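Long-range contact in alpha-Amylase (Thermotoga maritima, PDB 2B5D), which is an alpha-amylase of glycosyl hydrolase family 57, built around a largely parallel beta sheet wrapped by helices: residues 259-265 against 286-292. Numbering follows the deposited sequence.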
loop_
_atom_site.group_PDB
_atom_site.type_symbol
_atom_site.label_atom_id
_atom_site.label_comp_id
_atom_site.label_asym_id
_atom_site.label_seq_id
_atom_site.Cartn_x
_atom_site.Cartn_y
_atom_site.Cartn_z
ATOM N N ARG A 259 29.447 13.900 -13.987
ATOM C CA ARG A 259 29.126 12.550 -13.548
ATOM C C ARG A 259 27.629 12.383 -13.301
ATOM O O ARG A 259 26.999 13.197 -12.598
ATOM C CB ARG A 259 29.963 12.239 -12.317
ATOM C CG ARG A 259 30.037 10.798 -11.868
ATOM C CD ARG A 259 29.391 10.784 -10.523
ATOM N NE ARG A 259 30.194 10.088 -9.553
ATOM C CZ ARG A 259 29.925 10.070 -8.253
ATOM N NH1 ARG A 259 30.706 9.401 -7.420
ATOM N NH2 ARG A 259 28.876 10.723 -7.786
ATOM N N GLU A 260 27.073 11.332 -13.904
ATOM C CA GLU A 260 25.663 10.969 -13.802
ATOM C C GLU A 260 25.362 10.337 -12.446
ATOM O O GLU A 260 26.032 9.391 -12.032
ATOM C CB GLU A 260 25.305 10.011 -14.935
ATOM C CG GLU A 260 23.918 9.401 -14.848
ATOM C CD GLU A 260 22.818 10.436 -14.962
ATOM O OE1 GLU A 260 22.054 10.593 -13.990
ATOM O OE2 GLU A 260 22.729 11.107 -16.017
ATOM N N PHE A 261 24.348 10.856 -11.755
ATOM C CA PHE A 261 24.036 10.406 -10.402
ATOM C C PHE A 261 23.370 9.030 -10.412
ATOM O O PHE A 261 23.726 8.152 -9.619
ATOM C CB PHE A 261 23.160 11.430 -9.675
ATOM C CG PHE A 261 22.923 11.100 -8.225
ATOM C CD1 PHE A 261 23.864 11.427 -7.262
ATOM C CD2 PHE A 261 21.753 10.455 -7.826
ATOM C CE1 PHE A 261 23.652 11.109 -5.932
ATOM C CE2 PHE A 261 21.531 10.133 -6.502
ATOM C CZ PHE A 261 22.472 10.461 -5.551
ATOM N N TYR A 262 22.440 8.852 -11.344
ATOM C CA TYR A 262 21.549 7.695 -11.391
ATOM C C TYR A 262 22.048 6.548 -12.262
ATOM O O TYR A 262 21.249 5.872 -12.936
ATOM C CB TYR A 262 20.148 8.132 -11.844
ATOM C CG TYR A 262 19.518 9.084 -10.877
ATOM C CD1 TYR A 262 19.339 10.426 -11.214
ATOM C CD2 TYR A 262 19.163 8.654 -9.590
ATOM C CE1 TYR A 262 18.778 11.317 -10.307
ATOM C CE2 TYR A 262 18.602 9.529 -8.670
ATOM C CZ TYR A 262 18.404 10.860 -9.032
ATOM O OH TYR A 262 17.836 11.734 -8.119
ATOM N N ARG A 263 23.364 6.354 -12.258
ATOM C CA ARG A 263 23.986 5.131 -12.744
ATOM C C ARG A 263 25.050 4.719 -11.767
ATOM O O ARG A 263 25.946 5.499 -11.419
ATOM C CB ARG A 263 24.558 5.283 -14.151
ATOM C CG ARG A 263 23.486 5.275 -15.228
ATOM C CD ARG A 263 23.070 3.864 -15.580
ATOM N NE ARG A 263 23.156 3.766 -17.023
ATOM C CZ ARG A 263 23.970 2.969 -17.694
ATOM N NH1 ARG A 263 23.977 3.036 -19.024
ATOM N NH2 ARG A 263 24.754 2.105 -17.064
ATOM N N ASP A 264 24.938 3.479 -11.321
ATOM C CA ASP A 264 25.724 2.998 -10.209
ATOM C C ASP A 264 25.855 1.497 -10.392
ATOM O O ASP A 264 24.949 0.867 -10.911
ATOM C CB ASP A 264 25.013 3.355 -8.886
ATOM C CG ASP A 264 25.904 3.189 -7.678
ATOM O OD1 ASP A 264 26.128 2.035 -7.265
ATOM O OD2 ASP A 264 26.361 4.215 -7.116
ATOM N N ILE A 265 26.986 0.937 -9.979
ATOM C CA ILE A 265 27.259 -0.489 -10.197
ATOM C C ILE A 265 26.340 -1.411 -9.390
ATOM O O ILE A 265 26.283 -2.612 -9.650
ATOM C CB ILE A 265 28.729 -0.850 -9.930
ATOM C CG1 ILE A 265 29.088 -0.569 -8.469
ATOM C CG2 ILE A 265 29.596 -0.116 -10.911
ATOM C CD1 ILE A 265 30.351 -1.227 -8.005
ATOM N N ASN A 286 22.221 2.289 -4.414
ATOM C CA ASN A 286 23.461 2.983 -4.803
ATOM C C ASN A 286 24.631 2.596 -3.907
ATOM O O ASN A 286 24.468 2.396 -2.694
ATOM C CB ASN A 286 23.273 4.513 -4.821
ATOM C CG ASN A 286 22.542 5.015 -6.079
ATOM O OD1 ASN A 286 21.898 6.060 -6.061
ATOM N ND2 ASN A 286 22.647 4.274 -7.169
ATOM N N THR A 287 25.803 2.482 -4.528
ATOM C CA THR A 287 27.032 2.074 -3.846
ATOM C C THR A 287 27.954 3.267 -3.621
ATOM O O THR A 287 28.725 3.305 -2.656
ATOM C CB THR A 287 27.810 0.986 -4.661
ATOM O OG1 THR A 287 28.167 1.503 -5.949
ATOM C CG2 THR A 287 26.978 -0.267 -4.862
ATOM N N GLY A 288 27.895 4.229 -4.538
ATOM C CA GLY A 288 28.791 5.375 -4.473
ATOM C C GLY A 288 29.868 5.333 -5.530
ATOM O O GLY A 288 30.564 6.321 -5.773
ATOM N N ILE A 289 30.022 4.176 -6.157
ATOM C CA ILE A 289 30.894 4.095 -7.314
ATOM C C ILE A 289 30.112 4.019 -8.624
ATOM O O ILE A 289 29.377 3.054 -8.896
ATOM C CB ILE A 289 32.129 3.102 -7.165
ATOM C CG1 ILE A 289 32.576 2.553 -8.540
ATOM C CG2 ILE A 289 31.975 2.056 -6.017
ATOM C CD1 ILE A 289 32.056 1.247 -8.865
ATOM N N LYS A 290 30.291 5.090 -9.400
ATOM C CA LYS A 290 29.488 5.426 -10.577
ATOM C C LYS A 290 30.402 5.816 -11.744
ATOM O O LYS A 290 31.326 6.614 -11.567
ATOM C CB LYS A 290 28.568 6.618 -10.263
ATOM C CG LYS A 290 27.912 6.652 -8.893
ATOM C CD LYS A 290 26.782 7.645 -8.928
ATOM C CE LYS A 290 26.417 8.159 -7.555
ATOM N NZ LYS A 290 25.354 7.356 -6.914
ATOM N N TYR A 291 30.118 5.290 -12.933
ATOM C CA TYR A 291 31.042 5.381 -14.074
ATOM C C TYR A 291 30.593 6.203 -15.283
ATOM O O TYR A 291 31.353 6.408 -16.199
ATOM C CB TYR A 291 31.382 3.960 -14.551
ATOM C CG TYR A 291 32.176 3.093 -13.570
ATOM C CD1 TYR A 291 31.701 1.863 -13.176
ATOM C CD2 TYR A 291 33.427 3.500 -13.089
ATOM C CE1 TYR A 291 32.430 1.063 -12.296
ATOM C CE2 TYR A 291 34.174 2.696 -12.213
ATOM C CZ TYR A 291 33.671 1.490 -11.836
ATOM O OH TYR A 291 34.391 0.692 -10.981
ATOM N N HIS A 292 29.360 6.681 -15.294
ATOM C CA HIS A 292 28.837 7.410 -16.449
ATOM C C HIS A 292 28.767 8.917 -16.235
ATOM O O HIS A 292 28.701 9.400 -15.089
ATOM C CB HIS A 292 27.486 6.837 -16.856
ATOM C CG HIS A 292 27.524 5.353 -17.119
ATOM N ND1 HIS A 292 27.633 4.415 -16.106
ATOM C CD2 HIS A 292 27.499 4.652 -18.278
ATOM C CE1 HIS A 292 27.638 3.204 -16.633
ATOM N NE2 HIS A 292 27.552 3.321 -17.948
HETATM O O HOH W 1 27.276 7.240 -13.064
#
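An N-cap aspartate organises this buried loop-loop contact in the family 57 region. Asp264, directly before helix 265-268, caps Gly266 N through OD1. Asp264 OD1 also accepts from Thr287 N (2.8 Å) and, in a very short bond, from Thr287 OG1 (2.5 Å); Asp264 OD2 takes Gly288 N at 3.0 Å and 162°. Thr287 OG1 also accepts from Ile289 N (3.3 Å), an ST turn, and Gly288, with phi/psi 107/-14, sits where a CB would jam against the preceding carbonyl. Lys290 NZ compensates the charge with a long salt bridge to Asp264 OD2 (3.3 Å). Lys290 NZ also lies 4.3 Å from the Phe261 ring centroid, 13° off the ring normal (cation-pi). Glu260 N donates to His292 O (2.8 Å, 164°), while water 1 joins Glu260 O and Arg263 O (both 2.7 Å) to His292 N (3.1 Å). Arg263 brings NH2 over one face of the His292 ring, 3.1 Å from His292 CE1, its guanidinium tilted to the ring, and salt-bridges Asp268. Ile265 CG2 meets Tyr291 CE1 at 3.4 Å, near helix 68-91. N-cap and ST turn, two textbook motifs sharing the Asp264 carboxylate, thus join loops between strand 233-236 and helix 309-338 of the family 57 fold.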